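Local coordinates for protein lectin (PDB 3V6N) that agglutinates red blood cells as a four-bladed beta-propeller albumin of the hemopexin fold that binds calcium and sodium ions, at residues 29-34 against 178-183; 190-195 against 210-215. All blocks are in the same frame, centred on the assembly; numbering follows the deposited sequence.

Interaction 1: 29-34 against 178-183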
loop_
_atom_site.group_PDB
_atom_site.type_symbol
_atom_site.label_atom_id
_atom_site.label_comp_id
_atom_site.label_asym_id
_atom_site.label_seq_id
_atom_site.Cartn_x
_atom_site.Cartn_y
_atom_site.Cartn_z
ATOM N N LEU A 29 -6.767 -24.275 -7.936
ATOM C CA LEU A 29 -6.439 -25.674 -8.166
ATOM C C LEU A 29 -7.415 -26.622 -7.445
ATOM O O LEU A 29 -7.779 -26.369 -6.291
ATOM C CB LEU A 29 -4.997 -25.960 -7.711
ATOM C CG LEU A 29 -4.392 -27.344 -7.984
ATOM C CD1 LEU A 29 -4.010 -27.528 -9.445
ATOM C CD2 LEU A 29 -3.177 -27.546 -7.101
ATOM N N ASP A 30 -7.851 -27.674 -8.153
ATOM C CA ASP A 30 -8.393 -28.879 -7.525
ATOM C C ASP A 30 -7.177 -29.725 -7.210
ATOM O O ASP A 30 -6.575 -30.296 -8.097
ATOM C CB ASP A 30 -9.309 -29.652 -8.483
ATOM C CG ASP A 30 -9.918 -30.911 -7.845
ATOM O OD1 ASP A 30 -9.316 -31.548 -6.942
ATOM O OD2 ASP A 30 -11.031 -31.268 -8.257
ATOM N N TYR A 31 -6.794 -29.789 -5.945
ATOM C CA TYR A 31 -5.484 -30.357 -5.613
ATOM C C TYR A 31 -5.502 -31.858 -5.321
ATOM O O TYR A 31 -4.450 -32.434 -5.046
ATOM C CB TYR A 31 -4.798 -29.553 -4.502
ATOM C CG TYR A 31 -5.488 -29.588 -3.158
ATOM C CD1 TYR A 31 -6.488 -28.661 -2.839
ATOM C CD2 TYR A 31 -5.126 -30.530 -2.201
ATOM C CE1 TYR A 31 -7.113 -28.688 -1.613
ATOM C CE2 TYR A 31 -5.743 -30.565 -0.974
ATOM C CZ TYR A 31 -6.725 -29.641 -0.680
ATOM O OH TYR A 31 -7.319 -29.678 0.553
ATOM N N ALA A 32 -6.682 -32.478 -5.418
ATOM C CA ALA A 32 -6.848 -33.941 -5.385
ATOM C C ALA A 32 -5.953 -34.689 -4.364
ATOM O O ALA A 32 -5.039 -35.439 -4.740
ATOM C CB ALA A 32 -6.670 -34.509 -6.783
ATOM N N PRO A 33 -6.214 -34.476 -3.061
ATOM C CA PRO A 33 -5.442 -35.128 -1.990
ATOM C C PRO A 33 -5.550 -36.668 -1.952
ATOM O O PRO A 33 -4.662 -37.324 -1.389
ATOM C CB PRO A 33 -6.042 -34.523 -0.712
ATOM C CG PRO A 33 -7.427 -34.088 -1.113
ATOM C CD PRO A 33 -7.253 -33.578 -2.520
ATOM N N GLY A 34 -6.608 -37.241 -2.527
ATOM C CA GLY A 34 -6.817 -38.701 -2.444
ATOM C C GLY A 34 -6.919 -39.417 -3.783
ATOM O O GLY A 34 -7.193 -40.608 -3.838
ATOM N N ALA A 178 -3.487 -25.227 4.489
ATOM C CA ALA A 178 -3.981 -26.357 5.245
ATOM C C ALA A 178 -4.852 -27.218 4.324
ATOM O O ALA A 178 -5.561 -26.707 3.477
ATOM C CB ALA A 178 -4.769 -25.877 6.460
ATOM N N SER A 179 -4.767 -28.526 4.471
ATOM C CA SER A 179 -5.553 -29.434 3.651
ATOM C C SER A 179 -6.969 -29.512 4.186
ATOM O O SER A 179 -7.227 -29.163 5.350
ATOM C CB SER A 179 -4.940 -30.828 3.704
ATOM O OG SER A 179 -5.589 -31.726 2.822
ATOM N N HIS A 180 -7.878 -29.973 3.326
ATOM C CA HIS A 180 -9.216 -30.352 3.758
ATOM C C HIS A 180 -9.176 -31.634 4.566
ATOM O O HIS A 180 -10.077 -31.890 5.358
ATOM C CB HIS A 180 -10.155 -30.489 2.557
ATOM C CG HIS A 180 -10.466 -29.173 1.872
ATOM N ND1 HIS A 180 -11.554 -28.425 2.187
ATOM C CD2 HIS A 180 -9.784 -28.471 0.880
ATOM C CE1 HIS A 180 -11.579 -27.317 1.422
ATOM N NE2 HIS A 180 -10.493 -27.338 0.623
ATOM N N LYS A 181 -8.143 -32.453 4.376
ATOM C CA LYS A 181 -7.946 -33.640 5.220
ATOM C C LYS A 181 -7.410 -33.178 6.572
ATOM O O LYS A 181 -6.364 -32.519 6.637
ATOM C CB LYS A 181 -6.990 -34.645 4.566
ATOM C CG LYS A 181 -7.423 -35.125 3.181
ATOM C CD LYS A 181 -8.828 -35.747 3.185
ATOM C CE LYS A 181 -9.328 -36.112 1.785
ATOM N NZ LYS A 181 -8.536 -37.200 1.123
ATOM N N THR A 182 -8.152 -33.494 7.637
ATOM C CA THR A 182 -7.848 -33.011 9.000
ATOM C C THR A 182 -6.385 -33.188 9.402
ATOM O O THR A 182 -5.809 -34.248 9.225
ATOM C CB THR A 182 -8.741 -33.695 10.063
ATOM O OG1 THR A 182 -10.108 -33.389 9.795
ATOM C CG2 THR A 182 -8.406 -33.207 11.469
ATOM N N ASN A 183 -5.810 -32.120 9.942
ATOM C CA ASN A 183 -4.467 -32.123 10.525
ATOM C C ASN A 183 -3.352 -32.363 9.505
ATOM O O ASN A 183 -2.273 -32.830 9.860
ATOM C CB ASN A 183 -4.377 -33.110 11.709
ATOM C CG ASN A 183 -5.120 -32.623 12.951
ATOM O OD1 ASN A 183 -5.319 -31.419 13.159
ATOM N ND2 ASN A 183 -5.521 -33.562 13.796
#

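Interaction 2: 190-195 against 210-215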
loop_
_atom_site.group_PDB
_atom_site.type_symbol
_atom_site.label_atom_id
_atom_site.label_comp_id
_atom_site.label_asym_id
_atom_site.label_seq_id
_atom_site.Cartn_x
_atom_site.Cartn_y
_atom_site.Cartn_z
ATOM N N GLY A 190 10.670 -23.088 -3.092
ATOM C CA GLY A 190 11.277 -23.306 -4.403
ATOM C C GLY A 190 10.475 -24.347 -5.151
ATOM O O GLY A 190 9.254 -24.281 -5.174
ATOM N N GLU A 191 11.161 -25.333 -5.729
ATOM C CA GLU A 191 10.487 -26.398 -6.476
ATOM C C GLU A 191 9.943 -27.521 -5.583
ATOM O O GLU A 191 9.410 -28.511 -6.099
ATOM C CB GLU A 191 11.415 -26.972 -7.564
ATOM C CG GLU A 191 12.674 -27.655 -7.031
ATOM C CD GLU A 191 13.826 -27.700 -8.036
ATOM O OE1 GLU A 191 14.916 -28.208 -7.668
ATOM O OE2 GLU A 191 13.664 -27.227 -9.186
ATOM N N TYR A 192 10.067 -27.358 -4.262
ATOM C CA TYR A 192 9.722 -28.411 -3.309
ATOM C C TYR A 192 8.480 -28.136 -2.465
ATOM O O TYR A 192 8.107 -26.992 -2.229
ATOM C CB TYR A 192 10.903 -28.706 -2.366
ATOM C CG TYR A 192 12.179 -29.064 -3.092
ATOM C CD1 TYR A 192 12.267 -30.232 -3.858
ATOM C CD2 TYR A 192 13.296 -28.230 -3.030
ATOM C CE1 TYR A 192 13.440 -30.561 -4.532
ATOM C CE2 TYR A 192 14.472 -28.553 -3.694
ATOM C CZ TYR A 192 14.534 -29.713 -4.448
ATOM O OH TYR A 192 15.693 -30.028 -5.113
ATOM N N TYR A 193 7.879 -29.218 -1.993
ATOM C CA TYR A 193 6.808 -29.180 -1.019
ATOM C C TYR A 193 7.040 -30.303 -0.009
ATOM O O TYR A 193 7.768 -31.264 -0.284
ATOM C CB TYR A 193 5.430 -29.362 -1.695
ATOM C CG TYR A 193 5.075 -30.819 -1.952
ATOM C CD1 TYR A 193 5.606 -31.506 -3.060
ATOM C CD2 TYR A 193 4.248 -31.527 -1.075
ATOM C CE1 TYR A 193 5.309 -32.842 -3.287
ATOM C CE2 TYR A 193 3.943 -32.865 -1.304
ATOM C CZ TYR A 193 4.474 -33.512 -2.406
ATOM O OH TYR A 193 4.185 -34.847 -2.636
ATOM N N ALA A 194 6.431 -30.158 1.165
ATOM C CA ALA A 194 6.250 -31.259 2.099
ATOM C C ALA A 194 4.796 -31.281 2.526
ATOM O O ALA A 194 4.189 -30.227 2.738
ATOM C CB ALA A 194 7.138 -31.081 3.319
ATOM N N ARG A 195 4.242 -32.479 2.637
ATOM C CA ARG A 195 2.939 -32.670 3.236
ATOM C C ARG A 195 3.202 -33.120 4.664
ATOM O O ARG A 195 3.742 -34.189 4.869
ATOM C CB ARG A 195 2.147 -33.712 2.442
ATOM C CG ARG A 195 0.717 -33.952 2.907
ATOM C CD ARG A 195 -0.042 -34.830 1.911
ATOM N NE ARG A 195 0.714 -36.035 1.585
ATOM C CZ ARG A 195 0.489 -37.244 2.092
ATOM N NH1 ARG A 195 -0.505 -37.450 2.945
ATOM N NH2 ARG A 195 1.254 -38.260 1.728
ATOM N N VAL A 210 10.405 -34.663 1.652
ATOM C CA VAL A 210 10.514 -33.466 0.822
ATOM C C VAL A 210 10.554 -33.888 -0.650
ATOM O O VAL A 210 11.557 -34.424 -1.114
ATOM C CB VAL A 210 11.756 -32.624 1.171
ATOM C CG1 VAL A 210 11.820 -31.380 0.301
ATOM C CG2 VAL A 210 11.746 -32.240 2.638
ATOM N N LYS A 211 9.459 -33.655 -1.373
ATOM C CA LYS A 211 9.382 -34.030 -2.792
ATOM C C LYS A 211 9.220 -32.834 -3.732
ATOM O O LYS A 211 9.194 -31.685 -3.295
ATOM C CB LYS A 211 8.247 -35.032 -3.049
ATOM C CG LYS A 211 8.341 -36.345 -2.297
ATOM C CD LYS A 211 7.347 -36.338 -1.157
ATOM C CE LYS A 211 6.959 -37.751 -0.745
ATOM N NZ LYS A 211 7.809 -38.261 0.372
ATOM N N LYS A 212 9.107 -33.127 -5.024
ATOM C CA LYS A 212 8.955 -32.117 -6.061
ATOM C C LYS A 212 7.491 -31.822 -6.340
ATOM O O LYS A 212 6.701 -32.724 -6.621
ATOM C CB LYS A 212 9.656 -32.559 -7.346
ATOM C CG LYS A 212 11.172 -32.507 -7.244
ATOM C CD LYS A 212 11.814 -32.292 -8.604
ATOM C CE LYS A 212 11.297 -31.025 -9.294
ATOM N NZ LYS A 212 11.557 -31.032 -10.760
ATOM N N THR A 213 7.139 -30.545 -6.259
ATOM C CA THR A 213 5.764 -30.107 -6.439
ATOM C C THR A 213 5.145 -30.582 -7.764
ATOM O O THR A 213 3.963 -30.963 -7.802
ATOM C CB THR A 213 5.652 -28.575 -6.272
ATOM O OG1 THR A 213 6.265 -28.187 -5.029
ATOM C CG2 THR A 213 4.192 -28.127 -6.263
ATOM N N LEU A 214 5.945 -30.567 -8.831
ATOM C CA LEU A 214 5.490 -30.973 -10.169
ATOM C C LEU A 214 5.190 -32.480 -10.286
ATOM O O LEU A 214 4.366 -32.878 -11.109
ATOM C CB LEU A 214 6.474 -30.507 -11.261
ATOM C CG LEU A 214 6.476 -28.997 -11.573
ATOM C CD1 LEU A 214 7.594 -28.610 -12.529
ATOM C CD2 LEU A 214 5.124 -28.542 -12.120
ATOM N N ASP A 215 5.840 -33.308 -9.468
ATOM C CA ASP A 215 5.484 -34.734 -9.395
ATOM C C ASP A 215 4.107 -34.957 -8.739
ATOM O O ASP A 215 3.366 -35.858 -9.133
ATOM C CB ASP A 215 6.541 -35.541 -8.632
ATOM C CG ASP A 215 7.892 -35.604 -9.346
ATOM O OD1 ASP A 215 7.972 -35.290 -10.551
ATOM O OD2 ASP A 215 8.886 -35.995 -8.692
HETATM O O HOH W 1 6.909 -25.737 -4.521
HETATM O O HOH W 2 8.729 -29.195 -8.603
#

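Interaction 1: 29-34 against 178-183
Between the first and last blades of the four-bladed hemopexin beta-propeller, the end of strand 25-30 and the turn after it (29-34) meet the loop 178-183 that joins strands 175-178 and 184-189; Y31 meets H180 there, while P33 packs on K181. Y31, whose CB bond points toward 178-183, reaches across with its phenol: H180 N donates to Y31 OH over 2.8 Å with an N-H...O angle of 163°, though the place of this hydroxyl in the model is less certain. The Y31 and H180 rings meet rim to rim, neither over the face of the other, with centroids 5.9 Å apart and planes at 23°; the Y31 ring instead packs edge-to-face with F177. Each segment braces its own turn: D30 OD1 accepts from A32 N in an Asx turn, and S179 OG accepts from K181 N, 3.1 Å away, in an ST turn. The S179 hydroxyl also lies at the edge of the Y31 ring, its OG 4.0 Å from Y31 CE2. Beside this pair the lysine chain crosses the proline ring at about a right angle, bringing K181 CE and NZ each 4.0 Å from P33 CG.

Interaction 2: 190-195 against 210-215
Y193 and K211 pair as an antiparallel hydrogen-bonded couple, joining strand 192-195 to strand 210-212 through two backbone bonds. Y193 N donates to K211 O at 3.1 Å and 165°, and K211 N returns a bond to Y193 O that is more bent at hydrogen, 145°, yet meets the carbonyl oxygen almost head-on. K211 O also receives a CA-H...O contact from Y192 CA, 3.3 Å away. One residue past the strand, T213 N at the start of helix 213-216 donates to E191 O at 3.1 Å, nearly straight at 168°. The same carbonyl accepts from a water that in turn accepts from L214 N, so E191 O serves two consecutive amides of the first helical turn, one directly and one through solvent. T213 OG1 donates to a second water over 2.6 Å, and this water donates to both G190 O and Y192 O. Two side-chain contacts flank the backbone pairing: the Y193 ring brings CE1 to 3.7 Å from K211 CB, while Y192 CB touches V210 CG1 at 3.9 Å. E191 CG lies over the centre of one face of the Y192 ring. K212 is the N-cap residue, and this passage from the outermost strand straight into a short helix is characteristic of the blade of a hemopexin-type propeller.

In the fold
The two interactions lie about 15 Å apart between centres, their nearest atoms about 6 Å from each other without touching. Both draw on the last blade, the four-stranded antiparallel sheet 175-178, 184-189, 192-197 and 210-212. Interaction 2 is internal to that blade, pairing its third strand with the outermost fourth, which follows after a loop. Interaction 1 instead spans most of the chain, setting the turn after strand 25-30 of the first blade against the loop between strands 175-178 and 184-189 of the last blade. Along the chain, interaction 1 closes before interaction 2 opens. Together they show how one blade is completed within itself and also meets the first blade where the propeller ring closes.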